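Local atomic coordinates of putative glycosyltransferase (GalT1) (Streptococcus parasanguinis FW213, PDB entry 5HEA), a protein that probably transfers a sugar from a nucleotide-activated donor to an acceptor, this chain being the C-terminal, GT-A-type glycosyltransferase part of a longer protein. Residues C119-F124 and F165-T170; S93-E98 and G211-S216. One frame throughout, in Å; residues are numbered along the deposited sequence.

Contact 1: C119-F124 and F165-T170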
loop_
_atom_site.group_PDB
_atom_site.type_symbol
_atom_site.label_atom_id
_atom_site.label_comp_id
_atom_site.label_asym_id
_atom_site.label_seq_id
_atom_site.Cartn_x
_atom_site.Cartn_y
_atom_site.Cartn_z
ATOM N N CYS A 119 20.532 20.652 33.947
ATOM C CA CYS A 119 21.640 20.001 34.641
ATOM C C CYS A 119 22.342 19.050 33.691
ATOM O O CYS A 119 21.999 18.968 32.509
ATOM C CB CYS A 119 21.196 19.297 35.941
ATOM S SG CYS A 119 20.183 17.799 35.752
ATOM N N ASN A 120 23.327 18.333 34.200
ATOM C CA ASN A 120 24.107 17.440 33.364
ATOM C C ASN A 120 23.677 16.006 33.658
ATOM O O ASN A 120 22.701 15.769 34.385
ATOM C CB ASN A 120 25.604 17.646 33.649
ATOM C CG ASN A 120 26.474 17.416 32.425
ATOM O OD1 ASN A 120 26.184 16.559 31.590
ATOM N ND2 ASN A 120 27.543 18.190 32.311
ATOM N N PHE A 121 24.388 15.040 33.094
ATOM C CA PHE A 121 24.062 13.646 33.386
ATOM C C PHE A 121 25.322 12.817 33.557
ATOM O O PHE A 121 26.366 13.130 32.988
ATOM C CB PHE A 121 23.169 13.040 32.279
ATOM C CG PHE A 121 23.829 12.966 30.937
ATOM C CD1 PHE A 121 24.573 11.852 30.572
ATOM C CD2 PHE A 121 23.723 14.013 30.041
ATOM C CE1 PHE A 121 25.190 11.788 29.336
ATOM C CE2 PHE A 121 24.344 13.957 28.808
ATOM C CZ PHE A 121 25.074 12.847 28.453
ATOM N N ASN A 122 25.223 11.763 34.354
ATOM C CA ASN A 122 26.270 10.757 34.409
ATOM C C ASN A 122 25.656 9.544 33.738
ATOM O O ASN A 122 24.486 9.577 33.368
ATOM C CB ASN A 122 26.695 10.479 35.857
ATOM C CG ASN A 122 27.751 11.452 36.347
ATOM O OD1 ASN A 122 28.591 11.896 35.571
ATOM N ND2 ASN A 122 27.708 11.797 37.630
ATOM N N SER A 123 26.427 8.489 33.545
ATOM C CA SER A 123 25.887 7.329 32.847
ATOM C C SER A 123 25.928 6.060 33.695
ATOM O O SER A 123 26.686 5.966 34.667
ATOM C CB SER A 123 26.590 7.123 31.503
ATOM O OG SER A 123 27.984 7.027 31.681
ATOM N N PHE A 124 25.070 5.109 33.334
ATOM C CA PHE A 124 25.061 3.784 33.931
ATOM C C PHE A 124 25.171 2.762 32.810
ATOM O O PHE A 124 24.337 2.735 31.910
ATOM C CB PHE A 124 23.784 3.546 34.731
ATOM C CG PHE A 124 23.759 2.225 35.461
ATOM C CD1 PHE A 124 24.566 2.017 36.570
ATOM C CD2 PHE A 124 22.928 1.194 35.037
ATOM C CE1 PHE A 124 24.544 0.803 37.250
ATOM C CE2 PHE A 124 22.897 -0.021 35.716
ATOM C CZ PHE A 124 23.704 -0.216 36.822
ATOM N N PHE A 165 21.597 20.135 23.021
ATOM C CA PHE A 165 20.630 20.274 21.927
ATOM C C PHE A 165 19.838 19.016 21.601
ATOM O O PHE A 165 18.666 19.093 21.232
ATOM C CB PHE A 165 21.317 20.794 20.660
ATOM C CG PHE A 165 21.880 22.178 20.805
ATOM C CD1 PHE A 165 21.047 23.281 20.804
ATOM C CD2 PHE A 165 23.242 22.374 20.953
ATOM C CE1 PHE A 165 21.561 24.556 20.944
ATOM C CE2 PHE A 165 23.759 23.645 21.087
ATOM C CZ PHE A 165 22.918 24.737 21.085
ATOM N N THR A 166 20.467 17.855 21.723
ATOM C CA THR A 166 19.825 16.647 21.226
ATOM C C THR A 166 19.273 15.740 22.329
ATOM O O THR A 166 18.813 14.632 22.044
ATOM C CB THR A 166 20.772 15.858 20.307
ATOM O OG1 THR A 166 21.836 15.300 21.080
ATOM C CG2 THR A 166 21.365 16.780 19.253
ATOM N N PHE A 167 19.323 16.203 23.580
ATOM C CA PHE A 167 18.789 15.423 24.702
ATOM C C PHE A 167 17.698 16.207 25.431
ATOM O O PHE A 167 17.945 17.272 26.002
ATOM C CB PHE A 167 19.907 15.021 25.675
ATOM C CG PHE A 167 19.556 13.842 26.545
ATOM C CD1 PHE A 167 19.029 12.688 25.984
ATOM C CD2 PHE A 167 19.756 13.888 27.921
ATOM C CE1 PHE A 167 18.700 11.589 26.784
ATOM C CE2 PHE A 167 19.427 12.809 28.729
ATOM C CZ PHE A 167 18.895 11.650 28.156
ATOM N N SER A 168 16.480 15.692 25.404
ATOM C CA SER A 168 15.374 16.403 26.044
ATOM C C SER A 168 15.318 16.395 27.592
ATOM O O SER A 168 14.846 17.371 28.181
ATOM C CB SER A 168 14.026 15.979 25.445
ATOM O OG SER A 168 13.827 14.589 25.574
ATOM N N PRO A 169 15.755 15.297 28.255
ATOM C CA PRO A 169 15.768 15.374 29.724
ATOM C C PRO A 169 16.843 16.300 30.270
ATOM O O PRO A 169 17.588 16.918 29.499
ATOM C CB PRO A 169 16.062 13.925 30.153
ATOM C CG PRO A 169 15.550 13.089 28.975
ATOM C CD PRO A 169 15.959 13.914 27.780
ATOM N N THR A 170 16.909 16.370 31.600
ATOM C CA THR A 170 17.867 17.196 32.374
ATOM C C THR A 170 17.503 18.674 32.405
ATOM O O THR A 170 18.271 19.493 32.893
ATOM C CB THR A 170 19.386 17.015 31.969
ATOM O OG1 THR A 170 19.741 17.902 30.903
ATOM C CG2 THR A 170 19.717 15.557 31.590
#
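T170 reaches C119 through a chi1 of 88°, which places OG1 between its own backbone N and carbonyl carbon and puts CG2 beside the backbone N, anti to the carbonyl carbon. The T170 OG1 thereby comes to sit between two carbonyl oxygens, 3.0 Å from C119 O and 2.8 Å from P169 O, either of which could take its proton. The main chain gives firmer evidence. C119 N donates to T170 O over 2.8 Å with an N-H...O angle of 168°, and this bond lies just ahead of strand 171-174, which pairs antiparallel with strand 116-125. Beside it, C119 SG touches T170 CB at 3.9 Å. T170 CG2 lies 4.3 Å from F121 CB, further along the same strand as C119. Further out, the F121 and F167 rings meet obliquely, centroids 5.7 Å apart and planes at 56°. Their nearest atoms are CD2 of F121 and CD2 of F167, separated by 4.5 Å. F167 is also packed from within its own segment, by P169 CD, 3.5 Å above the plane of the F167 ring and over its centre. F162 of helix 161-166 meets both aromatic side chains, and Y215 adds a further ring against F167. Chemically, the nearly straight bond from C119 N to T170 O fixes the end of the turn against the strand, while the carbonyl oxygens of F167 and P169 both accept from K171 NZ, whose positive charge probably polarises both carbonyls.

Contact 2: S93-E98 and G211-S216; sequences SDDFVE and GSYYYS
Segment 93-98 begins within D92-S93-D94, which resembles the DXD motif of GT-A enzymes; in relatives that motif lies at the metal and nucleotide-sugar site, and a similar role would be consistent with the family. Its short strand 96-97 pairs antiparallel with strand 204-217, which is broken where the chain turns a corner at Y213. F96 and Y214 form the hydrogen-bonded pair: Y214 N gives to F96 O at 2.7 Å, and F96 N returns a longer bond of 3.3 Å to Y214 O. V97 and Y213 follow as the non-hydrogen-bonded pair, after which E98 N donates to S212 O at 2.9 Å. On the face bearing F96 and Y214, a chi1 of 57° sets F96 CG between its backbone N and carbonyl carbon; the end of the side chain comes nearer to segment 211-216, and Y214 CB sits over the face of the F96 ring, 3.8 Å from the ring centroid. The two rings are tilted by only 22° yet slid apart, so they barely overlap. At the far end of its ring, Y214 OH donates to E98 OE2, on the anti lone pair, at 2.8 Å. On the V97 and Y213 face, V97 CG1 packs against Y213 CD2. D95, ahead of the strand, is held at both oxygens. Y213 OH gives to the anti lone pair of D95 OD2 over a very short 2.5 Å. S216 N meets D95 OD1 at 2.9 Å along a straight N-H, but from 40° above the carboxylate plane. A water lies 2.7 Å from both D95 OD1 and S216 O. D94 forms a salt bridge to R218. Donors at both oxygens thus fix the rotation of the D95 carboxylate, and Y213 OH, bonded to both D92 N and D95 OD2, would hold the DXD-like loop against the sheet.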
loop_
_atom_site.group_PDB
_atom_site.type_symbol
_atom_site.label_atom_id
_atom_site.label_comp_id
_atom_site.label_asym_id
_atom_site.label_seq_id
_atom_site.Cartn_x
_atom_site.Cartn_y
_atom_site.Cartn_z
ATOM N N SER A 93 12.165 6.702 30.007
ATOM C CA SER A 93 11.784 5.622 30.914
ATOM C C SER A 93 12.874 4.546 31.053
ATOM O O SER A 93 12.758 3.658 31.897
ATOM C CB SER A 93 10.427 5.040 30.497
ATOM O OG SER A 93 10.357 4.865 29.097
ATOM N N ASP A 94 13.926 4.654 30.232
ATOM C CA ASP A 94 15.149 3.838 30.328
ATOM C C ASP A 94 16.109 4.309 31.417
ATOM O O ASP A 94 17.060 3.602 31.769
ATOM C CB ASP A 94 15.955 3.973 29.038
ATOM C CG ASP A 94 15.369 3.204 27.905
ATOM O OD1 ASP A 94 14.734 2.168 28.170
ATOM O OD2 ASP A 94 15.554 3.627 26.748
ATOM N N ASP A 95 15.881 5.519 31.912
ATOM C CA ASP A 95 16.838 6.219 32.768
ATOM C C ASP A 95 16.353 6.353 34.205
ATOM O O ASP A 95 15.265 5.888 34.535
ATOM C CB ASP A 95 17.114 7.608 32.180
ATOM C CG ASP A 95 17.677 7.541 30.767
ATOM O OD1 ASP A 95 18.382 6.550 30.459
ATOM O OD2 ASP A 95 17.423 8.478 29.966
ATOM N N PHE A 96 17.168 6.973 35.063
ATOM C CA PHE A 96 16.773 7.225 36.449
ATOM C C PHE A 96 17.534 8.412 37.026
ATOM O O PHE A 96 18.509 8.881 36.437
ATOM C CB PHE A 96 16.935 5.973 37.327
ATOM C CG PHE A 96 18.328 5.404 37.324
ATOM C CD1 PHE A 96 18.766 4.618 36.266
ATOM C CD2 PHE A 96 19.198 5.652 38.381
ATOM C CE1 PHE A 96 20.042 4.093 36.254
ATOM C CE2 PHE A 96 20.487 5.122 38.388
ATOM C CZ PHE A 96 20.912 4.341 37.325
ATOM N N VAL A 97 17.072 8.913 38.165
ATOM C CA VAL A 97 17.603 10.157 38.710
ATOM C C VAL A 97 17.863 10.096 40.216
ATOM O O VAL A 97 17.329 9.232 40.923
ATOM C CB VAL A 97 16.639 11.343 38.426
ATOM C CG1 VAL A 97 16.462 11.556 36.928
ATOM C CG2 VAL A 97 15.285 11.082 39.065
ATOM N N GLU A 98 18.675 11.038 40.698
ATOM C CA GLU A 98 18.899 11.229 42.128
ATOM C C GLU A 98 17.616 11.721 42.770
ATOM O O GLU A 98 16.754 12.255 42.083
ATOM C CB GLU A 98 19.990 12.279 42.363
ATOM C CG GLU A 98 21.375 11.853 41.942
ATOM C CD GLU A 98 21.992 10.873 42.915
ATOM O OE1 GLU A 98 21.428 10.692 44.015
ATOM O OE2 GLU A 98 23.039 10.283 42.576
ATOM N N GLY A 211 25.775 15.770 37.661
ATOM C CA GLY A 211 25.220 14.636 36.939
ATOM C C GLY A 211 24.155 13.946 37.776
ATOM O O GLY A 211 24.372 12.849 38.271
ATOM N N SER A 212 23.006 14.597 37.943
ATOM C CA SER A 212 21.952 14.090 38.816
ATOM C C SER A 212 20.968 13.211 38.055
ATOM O O SER A 212 20.122 12.530 38.647
ATOM C CB SER A 212 21.211 15.252 39.461
ATOM O OG SER A 212 22.102 15.997 40.271
ATOM N N TYR A 213 21.086 13.249 36.737
ATOM C CA TYR A 213 20.312 12.376 35.856
ATOM C C TYR A 213 21.249 11.267 35.387
ATOM O O TYR A 213 22.409 11.538 35.051
ATOM C CB TYR A 213 19.810 13.190 34.663
ATOM C CG TYR A 213 18.870 12.456 33.709
ATOM C CD1 TYR A 213 19.371 11.616 32.717
ATOM C CD2 TYR A 213 17.493 12.641 33.782
ATOM C CE1 TYR A 213 18.515 10.955 31.815
ATOM C CE2 TYR A 213 16.622 11.978 32.902
ATOM C CZ TYR A 213 17.143 11.140 31.921
ATOM O OH TYR A 213 16.297 10.492 31.035
ATOM N N TYR A 214 20.757 10.027 35.373
ATOM C CA TYR A 214 21.551 8.886 34.917
ATOM C C TYR A 214 21.042 8.308 33.594
ATOM O O TYR A 214 19.905 7.843 33.490
ATOM C CB TYR A 214 21.649 7.812 36.009
ATOM C CG TYR A 214 22.456 8.296 37.203
ATOM C CD1 TYR A 214 23.848 8.322 37.158
ATOM C CD2 TYR A 214 21.828 8.752 38.357
ATOM C CE1 TYR A 214 24.593 8.783 38.235
ATOM C CE2 TYR A 214 22.561 9.219 39.436
ATOM C CZ TYR A 214 23.942 9.231 39.364
ATOM O OH TYR A 214 24.688 9.682 40.430
ATOM N N TYR A 215 21.909 8.371 32.589
ATOM C CA TYR A 215 21.616 7.918 31.240
ATOM C C TYR A 215 22.014 6.445 31.151
ATOM O O TYR A 215 23.187 6.101 31.297
ATOM C CB TYR A 215 22.424 8.755 30.233
ATOM C CG TYR A 215 22.213 8.388 28.784
ATOM C CD1 TYR A 215 23.020 7.447 28.158
ATOM C CD2 TYR A 215 21.203 8.983 28.040
ATOM C CE1 TYR A 215 22.826 7.108 26.830
ATOM C CE2 TYR A 215 20.997 8.648 26.712
ATOM C CZ TYR A 215 21.813 7.713 26.115
ATOM O OH TYR A 215 21.613 7.383 24.796
ATOM N N SER A 216 21.028 5.582 30.934
ATOM C CA SER A 216 21.274 4.156 30.790
ATOM C C SER A 216 21.909 3.857 29.439
ATOM O O SER A 216 21.344 4.167 28.393
ATOM C CB SER A 216 19.963 3.390 30.915
ATOM O OG SER A 216 20.110 2.067 30.449
HETATM O O HOH W 1 19.093 5.613 27.991
#

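Followed from the N terminus, the chain first meets segment 93-98, then strand 116-125, then the turn after helix 161-166, and last strand 204-217. Contact 2 therefore closes the longer loop, between 93-98 and 211-216, and contact 1, between 119-124 and 165-170, closes a shorter one wholly within it, without crossing. Their centres lie 8 Å apart. The geometry joining them is a parallel pairing of strands 116-125 and 204-217, with N122 N 2.9 Å from Y213 O and F124 N 2.9 Å from Y215 O, both probable hydrogen bonds; P169 CG also packs against Y213 OH. Together they tie the DXD-like loop to the sheet and to the turn leading into strand 171-174.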